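Ribokinase, putative (Burkholderia thailandensis, PDB 3B1N) probably phosphorylates nucleosides with ATP, as a pfkB-family nucleoside kinase that binds ADP and the nucleoside mizoribine. Local coordinates at residues R43-G47 with D74-Y78; L179-E184 with V199-W205; A190-A196 with L217-R221. Residue numbers count along the deposited sequence, not the author numbering.

Contact 1 (R43-G47 with D74-Y78)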
loop_
_atom_site.group_PDB
_atom_site.type_symbol
_atom_site.label_atom_id
_atom_site.label_comp_id
_atom_site.label_asym_id
_atom_site.label_seq_id
_atom_site.Cartn_x
_atom_site.Cartn_y
_atom_site.Cartn_z
ATOM N N ARG B 43 -14.169 2.019 2.402
ATOM C CA ARG B 43 -14.886 2.392 3.605
ATOM C C ARG B 43 -13.884 2.964 4.586
ATOM O O ARG B 43 -12.877 2.319 4.895
ATOM C CB ARG B 43 -15.523 1.166 4.231
ATOM C CG ARG B 43 -16.995 1.283 4.431
ATOM C CD ARG B 43 -17.680 -0.102 4.335
ATOM N NE ARG B 43 -16.871 -1.215 4.853
ATOM C CZ ARG B 43 -16.531 -1.391 6.130
ATOM N NH1 ARG B 43 -16.888 -0.501 7.050
ATOM N NH2 ARG B 43 -15.807 -2.445 6.481
ATOM N N ARG B 44 -14.136 4.178 5.040
ATOM C CA ARG B 44 -13.197 4.729 6.007
ATOM C C ARG B 44 -13.502 4.266 7.424
ATOM O O ARG B 44 -14.637 4.226 7.897
ATOM C CB ARG B 44 -13.013 6.245 5.855
ATOM C CG ARG B 44 -12.467 6.639 4.486
ATOM C CD ARG B 44 -11.742 7.968 4.533
ATOM N NE ARG B 44 -12.550 9.061 5.071
ATOM C CZ ARG B 44 -12.100 10.308 5.208
ATOM N NH1 ARG B 44 -10.847 10.608 4.849
ATOM N NH2 ARG B 44 -12.902 11.247 5.720
ATOM N N GLU B 45 -12.437 3.858 8.081
ATOM C CA GLU B 45 -12.532 3.311 9.426
ATOM C C GLU B 45 -11.919 4.354 10.345
ATOM O O GLU B 45 -11.012 5.123 9.976
ATOM C CB GLU B 45 -11.712 2.041 9.564
ATOM C CG GLU B 45 -12.065 0.848 8.689
ATOM C CD GLU B 45 -13.281 0.094 9.123
ATOM O OE1 GLU B 45 -14.007 0.560 10.039
ATOM O OE2 GLU B 45 -13.497 -0.993 8.520
ATOM N N PHE B 46 -12.390 4.368 11.578
ATOM C CA PHE B 46 -11.796 5.245 12.562
ATOM C C PHE B 46 -10.445 4.722 13.035
ATOM O O PHE B 46 -10.349 3.558 13.468
ATOM C CB PHE B 46 -12.772 5.383 13.766
ATOM C CG PHE B 46 -14.081 6.013 13.389
ATOM C CD1 PHE B 46 -14.174 7.371 13.189
ATOM C CD2 PHE B 46 -15.205 5.205 13.173
ATOM C CE1 PHE B 46 -15.398 7.960 12.848
ATOM C CE2 PHE B 46 -16.436 5.788 12.803
ATOM C CZ PHE B 46 -16.525 7.147 12.641
ATOM N N GLY B 47 -9.420 5.597 12.972
ATOM C CA GLY B 47 -8.057 5.166 13.186
ATOM C C GLY B 47 -7.206 6.284 13.724
ATOM O O GLY B 47 -7.705 7.182 14.403
ATOM N N ASP B 74 -13.899 17.196 7.624
ATOM C CA ASP B 74 -14.433 15.842 7.790
ATOM C C ASP B 74 -14.263 15.312 9.204
ATOM O O ASP B 74 -14.416 14.132 9.411
ATOM C CB ASP B 74 -13.832 14.901 6.750
ATOM C CG ASP B 74 -12.340 14.858 6.806
ATOM O OD1 ASP B 74 -11.745 15.528 7.683
ATOM O OD2 ASP B 74 -11.760 14.141 5.938
ATOM N N ALA B 75 -14.063 16.214 10.163
ATOM C CA ALA B 75 -13.927 15.801 11.584
ATOM C C ALA B 75 -15.219 15.270 12.201
ATOM O O ALA B 75 -15.127 14.473 13.162
ATOM C CB ALA B 75 -13.426 16.917 12.425
ATOM N N GLN B 76 -16.384 15.692 11.726
ATOM C CA GLN B 76 -17.615 15.460 12.522
ATOM C C GLN B 76 -17.922 14.002 12.863
ATOM O O GLN B 76 -18.277 13.741 14.035
ATOM C CB GLN B 76 -18.845 16.120 11.853
ATOM C CG GLN B 76 -20.009 16.397 12.877
ATOM C CD GLN B 76 -19.598 17.394 13.958
ATOM O OE1 GLN B 76 -19.195 18.528 13.631
ATOM N NE2 GLN B 76 -19.715 17.015 15.232
ATOM N N PRO B 77 -17.743 13.070 11.923
ATOM C CA PRO B 77 -18.028 11.677 12.320
ATOM C C PRO B 77 -17.167 11.206 13.477
ATOM O O PRO B 77 -17.637 10.433 14.339
ATOM C CB PRO B 77 -17.752 10.875 11.038
ATOM C CG PRO B 77 -18.141 11.890 9.954
ATOM C CD PRO B 77 -17.567 13.194 10.458
ATOM N N TYR B 78 -15.912 11.618 13.516
ATOM C CA TYR B 78 -15.029 11.231 14.619
ATOM C C TYR B 78 -15.422 11.921 15.911
ATOM O O TYR B 78 -15.403 11.259 16.955
ATOM C CB TYR B 78 -13.544 11.513 14.265
ATOM C CG TYR B 78 -12.598 10.382 14.650
ATOM C CD1 TYR B 78 -11.590 9.943 13.770
ATOM C CD2 TYR B 78 -12.618 9.839 15.935
ATOM C CE1 TYR B 78 -10.707 8.936 14.121
ATOM C CE2 TYR B 78 -11.741 8.830 16.295
ATOM C CZ TYR B 78 -10.779 8.382 15.379
ATOM O OH TYR B 78 -9.913 7.394 15.767
HETATM O O HOH W 1 -9.467 13.336 5.276
#

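Contact 2 (L179-E184 with V199-W205). With NA (sodium ion), chain H.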
loop_
_atom_site.group_PDB
_atom_site.type_symbol
_atom_site.label_atom_id
_atom_site.label_comp_id
_atom_site.label_asym_id
_atom_site.label_seq_id
_atom_site.Cartn_x
_atom_site.Cartn_y
_atom_site.Cartn_z
ATOM N N LEU B 179 16.268 11.067 18.438
ATOM C CA LEU B 179 15.782 9.776 18.923
ATOM C C LEU B 179 16.411 9.372 20.266
ATOM O O LEU B 179 15.700 8.987 21.218
ATOM C CB LEU B 179 15.937 8.703 17.831
ATOM C CG LEU B 179 15.329 7.330 18.110
ATOM C CD1 LEU B 179 13.806 7.453 18.441
ATOM C CD2 LEU B 179 15.548 6.396 16.961
ATOM N N ARG B 180 17.741 9.466 20.368
ATOM C CA ARG B 180 18.410 9.252 21.657
ATOM C C ARG B 180 17.865 10.165 22.760
ATOM O O ARG B 180 17.586 9.701 23.871
ATOM C CB ARG B 180 19.923 9.464 21.517
ATOM C CG ARG B 180 20.665 8.329 20.818
ATOM C CD ARG B 180 22.199 8.528 20.929
ATOM N NE ARG B 180 22.628 9.739 20.210
ATOM C CZ ARG B 180 22.929 9.776 18.914
ATOM N NH1 ARG B 180 23.284 10.933 18.362
ATOM N NH2 ARG B 180 22.837 8.681 18.160
ATOM N N ARG B 181 17.672 11.447 22.456
ATOM C CA ARG B 181 17.120 12.377 23.455
ATOM C C ARG B 181 15.731 11.942 23.929
ATOM O O ARG B 181 15.440 11.937 25.132
ATOM C CB ARG B 181 17.120 13.810 22.928
ATOM C CG ARG B 181 16.315 14.807 23.749
ATOM C CD ARG B 181 16.948 15.046 25.106
ATOM N NE ARG B 181 16.295 16.186 25.736
ATOM C CZ ARG B 181 16.583 16.639 26.949
ATOM N NH1 ARG B 181 17.534 16.064 27.672
ATOM N NH2 ARG B 181 15.908 17.664 27.433
ATOM N N SER B 182 14.886 11.550 22.977
ATOM C CA SER B 182 13.510 11.149 23.320
ATOM C C SER B 182 13.473 9.952 24.254
ATOM O O SER B 182 12.657 9.917 25.188
ATOM C CB SER B 182 12.721 10.892 22.027
ATOM O OG SER B 182 12.620 12.086 21.288
ATOM N N ILE B 183 14.347 8.980 24.000
ATOM C CA ILE B 183 14.473 7.787 24.820
ATOM C C ILE B 183 15.029 8.126 26.206
ATOM O O ILE B 183 14.531 7.577 27.215
ATOM C CB ILE B 183 15.359 6.748 24.122
ATOM C CG1 ILE B 183 14.639 6.215 22.869
ATOM C CG2 ILE B 183 15.730 5.609 25.063
ATOM C CD1 ILE B 183 15.575 5.503 21.869
ATOM N N GLU B 184 16.029 9.022 26.268
ATOM C CA GLU B 184 16.490 9.520 27.577
ATOM C C GLU B 184 15.326 10.082 28.433
ATOM O O GLU B 184 15.141 9.704 29.590
ATOM C CB GLU B 184 17.632 10.558 27.420
ATOM C CG GLU B 184 19.007 9.926 27.057
ATOM C CD GLU B 184 19.935 10.895 26.331
ATOM O OE1 GLU B 184 21.040 10.465 25.874
ATOM O OE2 GLU B 184 19.556 12.096 26.207
ATOM N N VAL B 199 15.262 1.400 15.707
ATOM C CA VAL B 199 15.688 2.299 16.802
ATOM C C VAL B 199 17.167 2.059 17.172
ATOM O O VAL B 199 17.940 3.033 17.348
ATOM C CB VAL B 199 14.793 2.126 18.043
ATOM C CG1 VAL B 199 15.402 2.900 19.261
ATOM C CG2 VAL B 199 13.360 2.679 17.746
ATOM N N CYS B 200 17.525 0.784 17.308
ATOM C CA CYS B 200 18.928 0.403 17.604
ATOM C C CYS B 200 19.831 0.944 16.500
ATOM O O CYS B 200 20.852 1.589 16.776
ATOM C CB CYS B 200 19.031 -1.092 17.646
ATOM S SG CYS B 200 18.324 -1.817 19.111
ATOM N N ASP B 201 19.446 0.723 15.244
ATOM C CA ASP B 201 20.255 1.225 14.106
ATOM C C ASP B 201 20.447 2.735 14.133
ATOM O O ASP B 201 21.565 3.231 13.924
ATOM C CB ASP B 201 19.636 0.830 12.772
ATOM C CG ASP B 201 19.772 -0.646 12.466
ATOM O OD1 ASP B 201 20.391 -1.426 13.247
ATOM O OD2 ASP B 201 19.212 -1.033 11.413
ATOM N N LYS B 202 19.384 3.483 14.404
ATOM C CA LYS B 202 19.427 4.946 14.300
ATOM C C LYS B 202 20.132 5.574 15.510
ATOM O O LYS B 202 20.873 6.559 15.379
ATOM C CB LYS B 202 18.009 5.524 14.082
ATOM C CG LYS B 202 17.885 7.070 14.046
ATOM C CD LYS B 202 16.580 7.532 13.336
ATOM C CE LYS B 202 16.687 7.389 11.790
ATOM N NZ LYS B 202 15.343 7.638 11.173
ATOM N N THR B 203 19.895 5.009 16.688
ATOM C CA THR B 203 20.521 5.547 17.894
ATOM C C THR B 203 21.981 5.143 18.000
ATOM O O THR B 203 22.773 5.836 18.674
ATOM C CB THR B 203 19.838 5.063 19.193
ATOM O OG1 THR B 203 19.894 3.634 19.266
ATOM C CG2 THR B 203 18.401 5.588 19.321
ATOM N N GLY B 204 22.332 4.010 17.395
ATOM C CA GLY B 204 23.646 3.406 17.631
ATOM C C GLY B 204 23.715 2.660 18.946
ATOM O O GLY B 204 24.792 2.282 19.399
ATOM N N TRP B 205 22.565 2.458 19.586
ATOM C CA TRP B 205 22.480 1.733 20.842
ATOM C C TRP B 205 22.034 0.292 20.601
ATOM O O TRP B 205 21.301 -0.005 19.621
ATOM C CB TRP B 205 21.511 2.417 21.822
ATOM C CG TRP B 205 21.974 3.725 22.397
ATOM C CD1 TRP B 205 23.274 4.139 22.564
ATOM C CD2 TRP B 205 21.152 4.766 22.951
ATOM N NE1 TRP B 205 23.301 5.384 23.144
ATOM C CE2 TRP B 205 22.014 5.794 23.395
ATOM C CE3 TRP B 205 19.765 4.937 23.097
ATOM C CZ2 TRP B 205 21.542 6.965 23.987
ATOM C CZ3 TRP B 205 19.295 6.111 23.667
ATOM C CH2 TRP B 205 20.184 7.116 24.110
HETATM NA NA NA H . 14.312 7.484 29.647
HETATM O O HOH W 2 14.300 7.745 32.103
#

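Contact 3 (A190-A196 with L217-R221). With ADP (adenosine-5'-diphosphate), chain G.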
loop_
_atom_site.group_PDB
_atom_site.type_symbol
_atom_site.label_atom_id
_atom_site.label_comp_id
_atom_site.label_asym_id
_atom_site.label_seq_id
_atom_site.Cartn_x
_atom_site.Cartn_y
_atom_site.Cartn_z
ATOM N N ALA B 190 7.707 1.512 23.852
ATOM C CA ALA B 190 6.980 0.359 23.328
ATOM C C ALA B 190 7.150 0.371 21.832
ATOM O O ALA B 190 6.942 1.405 21.196
ATOM C CB ALA B 190 5.527 0.442 23.693
ATOM N N VAL B 191 7.570 -0.754 21.268
ATOM C CA VAL B 191 7.814 -0.811 19.797
ATOM C C VAL B 191 7.546 -2.204 19.340
ATOM O O VAL B 191 7.580 -3.129 20.161
ATOM C CB VAL B 191 9.283 -0.411 19.408
ATOM C CG1 VAL B 191 9.459 1.112 19.380
ATOM C CG2 VAL B 191 10.328 -1.069 20.280
ATOM N N ASN B 192 7.238 -2.394 18.038
ATOM C CA ASN B 192 7.313 -3.762 17.535
ATOM C C ASN B 192 8.746 -4.127 17.181
ATOM O O ASN B 192 9.635 -3.282 17.273
ATOM C CB ASN B 192 6.328 -4.081 16.416
ATOM C CG ASN B 192 6.678 -3.460 15.088
ATOM O OD1 ASN B 192 7.820 -3.293 14.729
ATOM N ND2 ASN B 192 5.638 -3.155 14.322
ATOM N N ASP B 193 9.002 -5.391 16.869
ATOM C CA ASP B 193 10.394 -5.774 16.707
ATOM C C ASP B 193 11.109 -5.143 15.507
ATOM O O ASP B 193 12.306 -4.893 15.545
ATOM C CB ASP B 193 10.588 -7.280 16.759
ATOM C CG ASP B 193 10.123 -7.966 15.542
ATOM O OD1 ASP B 193 8.962 -7.780 15.115
ATOM O OD2 ASP B 193 10.946 -8.758 15.046
ATOM N N TYR B 194 10.349 -4.895 14.452
ATOM C CA TYR B 194 10.884 -4.236 13.269
ATOM C C TYR B 194 11.334 -2.834 13.675
ATOM O O TYR B 194 12.456 -2.387 13.362
ATOM C CB TYR B 194 9.826 -4.208 12.151
ATOM C CG TYR B 194 10.237 -3.459 10.892
ATOM C CD1 TYR B 194 10.088 -2.094 10.815
ATOM C CD2 TYR B 194 10.779 -4.147 9.815
ATOM C CE1 TYR B 194 10.468 -1.378 9.652
ATOM C CE2 TYR B 194 11.147 -3.458 8.669
ATOM C CZ TYR B 194 10.987 -2.109 8.595
ATOM O OH TYR B 194 11.393 -1.449 7.448
ATOM N N GLU B 195 10.452 -2.110 14.365
ATOM C CA GLU B 195 10.788 -0.776 14.814
ATOM C C GLU B 195 11.955 -0.798 15.800
ATOM O O GLU B 195 12.793 0.116 15.796
ATOM C CB GLU B 195 9.534 -0.153 15.464
ATOM C CG GLU B 195 8.330 -0.002 14.510
ATOM C CD GLU B 195 6.953 0.197 15.253
ATOM O OE1 GLU B 195 6.758 -0.001 16.529
ATOM O OE2 GLU B 195 6.029 0.625 14.510
ATOM N N ALA B 196 11.980 -1.814 16.676
ATOM C CA ALA B 196 13.054 -1.910 17.674
ATOM C C ALA B 196 14.408 -1.980 16.933
ATOM O O ALA B 196 15.365 -1.290 17.314
ATOM C CB ALA B 196 12.881 -3.150 18.511
ATOM N N LEU B 217 11.392 -1.596 28.522
ATOM C CA LEU B 217 11.484 -1.646 27.047
ATOM C C LEU B 217 10.589 -2.793 26.635
ATOM O O LEU B 217 10.825 -3.960 26.958
ATOM C CB LEU B 217 12.918 -1.918 26.601
ATOM C CG LEU B 217 13.202 -2.347 25.147
ATOM C CD1 LEU B 217 12.626 -1.344 24.135
ATOM C CD2 LEU B 217 14.693 -2.574 24.898
ATOM N N ILE B 218 9.523 -2.438 25.914
ATOM C CA ILE B 218 8.490 -3.391 25.536
ATOM C C ILE B 218 8.571 -3.566 24.029
ATOM O O ILE B 218 8.533 -2.559 23.293
ATOM C CB ILE B 218 7.092 -2.860 25.918
ATOM C CG1 ILE B 218 6.968 -2.614 27.443
ATOM C CG2 ILE B 218 6.025 -3.796 25.447
ATOM C CD1 ILE B 218 6.899 -1.163 27.799
ATOM N N ILE B 219 8.736 -4.819 23.609
ATOM C CA ILE B 219 8.876 -5.162 22.174
ATOM C C ILE B 219 7.840 -6.210 21.817
ATOM O O ILE B 219 7.836 -7.319 22.390
ATOM C CB ILE B 219 10.315 -5.614 21.805
ATOM C CG1 ILE B 219 11.325 -4.546 22.204
ATOM C CG2 ILE B 219 10.304 -6.021 20.284
ATOM C CD1 ILE B 219 12.799 -5.051 22.206
ATOM N N THR B 220 6.947 -5.847 20.892
ATOM C CA THR B 220 5.891 -6.780 20.495
ATOM C C THR B 220 6.388 -7.549 19.276
ATOM O O THR B 220 7.147 -6.996 18.440
ATOM C CB THR B 220 4.571 -6.054 20.206
ATOM O OG1 THR B 220 4.712 -5.234 19.037
ATOM C CG2 THR B 220 4.218 -5.151 21.395
ATOM N N ARG B 221 5.950 -8.807 19.206
ATOM C CA ARG B 221 6.410 -9.770 18.215
ATOM C C ARG B 221 5.230 -10.453 17.523
ATOM O O ARG B 221 5.236 -11.662 17.246
ATOM C CB ARG B 221 7.371 -10.773 18.904
ATOM C CG ARG B 221 8.434 -10.094 19.758
ATOM C CD ARG B 221 9.436 -11.057 20.379
ATOM N NE ARG B 221 10.303 -10.405 21.370
ATOM C CZ ARG B 221 11.500 -9.852 21.118
ATOM N NH1 ARG B 221 12.008 -9.845 19.877
ATOM N NH2 ARG B 221 12.202 -9.293 22.108
HETATM P PB ADP G . 2.015 -3.679 15.601
HETATM O O1B ADP G . 2.992 -3.966 14.470
HETATM O O2B ADP G . 2.496 -2.503 16.394
HETATM O O3B ADP G . 0.552 -3.588 15.345
HETATM P PA ADP G . 2.318 -6.493 16.594
HETATM O O1A ADP G . 2.025 -7.036 15.188
HETATM O O2A ADP G . 3.624 -6.818 17.253
HETATM O O3A ADP G . 2.240 -4.917 16.682
HETATM O "O5'" ADP G . 1.075 -7.005 17.392
HETATM C "C5'" ADP G . 0.929 -6.502 18.726
HETATM C "C4'" ADP G . 0.351 -7.525 19.692
HETATM O "O4'" ADP G . -0.957 -7.924 19.230
HETATM C "C3'" ADP G . 1.170 -8.834 19.793
HETATM O "O3'" ADP G . 2.274 -8.691 20.701
HETATM C "C2'" ADP G . 0.087 -9.813 20.169
HETATM O "O2'" ADP G . -0.149 -9.760 21.592
HETATM C "C1'" ADP G . -1.142 -9.317 19.460
HETATM N N9 ADP G . -1.235 -9.975 18.127
HETATM C C8 ADP G . -0.747 -9.562 16.914
HETATM N N7 ADP G . -1.013 -10.507 15.955
HETATM C C5 ADP G . -1.585 -11.531 16.568
HETATM C C6 ADP G . -2.072 -12.845 16.153
HETATM N N6 ADP G . -1.952 -13.183 14.838
HETATM N N1 ADP G . -2.608 -13.639 17.062
HETATM C C2 ADP G . -2.719 -13.288 18.366
HETATM N N3 ADP G . -2.313 -12.089 18.806
HETATM C C4 ADP G . -1.733 -11.211 17.989
HETATM O O HOH W 3 12.238 -10.505 17.071
#

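Contact 1 (R43-G47 with D74-Y78)
This is a strand-to-helix contact at the edge of the nucleoside site. The short strand 45-47, an edge strand, within this chain, of the smaller sheet, meets the first turn of helix 76-85. The contact is small and only partly buried, with 275 Å² covered. Its middle is an aromatic pair. Phe46 turns its edge to the face of Tyr78 in a T-shaped stack, with ring centroids 5.0 Å apart and planes at 76°. The closest carbons are Phe46 CD1 and Tyr78 CD1, at 3.7 Å. Pro77 extends the apolar patch, with its CB 4.2 Å from Phe46 CE1. The Tyr78 side chain starts out sideways, but its hydroxyl reaches the strand end. There Tyr78 OH donates a short hydrogen bond of 2.6 Å to Gly47 O. Gly47 lines the mizoribine pocket, so this bond ties the pocket backbone to the helix. At the other end, Arg44 NH2 forms a salt bridge with Asp74 OD2 at 3.1 Å, and the N-H points almost straight at the acceptor. A water also joins the two side chains, 3.1 Å from Arg44 NH1 and 2.5 Å from Asp74 OD2. Both charged groups have further partners: Gln102 for Arg44 and Ser100 for Asp74. Strand 45-47 runs antiparallel to strand 10-16, with backbone hydrogen bonds between Glu45 and Asp12 and between Gly47 and Ala10. Tyr11 of that strand touches Arg44, Phe46 and Pro77, while Tyr78 also packs on Leu70 of strand 64-71, so the contact bridges the small sheet and the large one.

Contact 2 (L179-E184 with V199-W205)
Two helices cross here at a steep angle, and the residues just after the second one complete the contact. Strand 188-192 lies between them in the chain, so the contact joins successive helices of the Rossmann-like alpha/beta fold. The segments of helices 176-185 and 193-203 have axes 10.4 Å apart, with N-to-C directions at 116°. Leu179 is in the tp rotamer. Its CG lies 3.7 Å from Thr203 CG2, and its CD2 lies 3.8 Å from Lys202 CG. Ile183 is mt, which places CD1 3.7 Å from Val199 CG1 and 3.8 Å from Thr203 CG2. Its other branch meets Trp205, with CG2 3.9 Å from CZ3. Thr203 adopts p. Its methyl faces the apolar side chains while OG1 turns back, donating to Val199 O at 2.8 Å and accepting from Trp205 N at 2.9 Å. The second bond makes an ST turn. Gly204, just after the helix, leaves helical geometry with positive phi, and the chain then brings Trp205 back against helix 176-185. Arg180 CG sits 3.6 Å from the centroid of the six-membered Trp205 ring, nearly on the normal, in a CH-pi contact. Its chi3 in m and chi4 near -87° then carry Arg180 NH2 to Thr203 O, a hydrogen bond of 2.9 Å. Trp205 also makes a cation-pi contact with Arg213. Ile183 O and Glu184 O each bind the sodium ion at 2.4 Å, together with Ala186, Arg213 and a water. Arg180 thus serves both parts of the contact: its aliphatic part packs on the indole, and its guanidinium binds a carbonyl at the C-terminal end of helix 193-203.

Contact 3 (A190-A196 with L217-R221)
Neighbouring parallel strands of the large sheet, 188-192 and 216-220, meet in this buried contact beside ADP. They belong to a beta-alpha-beta unit, linked through helix 193-203. Leu217 CD1 lies 4.5 Å from Val191 CG2. Ile218 pairs with Ala190, and its O accepts from Val191 N at 2.9 Å. Ile219 lies on the same face as Val191. Its CG2 comes 3.6 Å from Asp193 CA, and its CD1 is 4.2 Å from Ala196 CB, so it packs against the first turn of helix 193-203. Thr220 N donates to Val191 O at 2.9 Å, Thr220 O takes a weak bond from Asp193 N, and Thr220 OG1 donates to ADP O2A at 2.6 Å. A water hydrogen-bonds Asp193 OD2 and, weakly, Arg221 NH1. Arg221 also binds Thr227, and Asp193 binds His31 of the second subunit. Asn192, the helix N-cap, forms a capping box with Glu195, and its ND2 donates to ADP O1B at 2.8 Å. Thus the strand ends present one polar group to each phosphate of the nucleotide.

Contact 1 comes first along the chain and closes before the other two open. Its centre is 34 Å from that of contact 2 and 28 Å from that of contact 3, on the opposite side of the chain's centre. Contacts 2 and 3 have centres 13 Å apart, and their segments alternate in sequence. Helix 176-185 leads into strand 188-192, then helix 193-203, and finally strand 216-220. Both use helix 193-203: contact 3 holds its start near ADP, while contact 2 joins its C-terminal end to helix 176-185, whose own end binds the sodium ion. Contact 1 borders the mizoribine pocket, contact 3 holds ADP-binding residues within the large sheet, and contact 2 lies farther out.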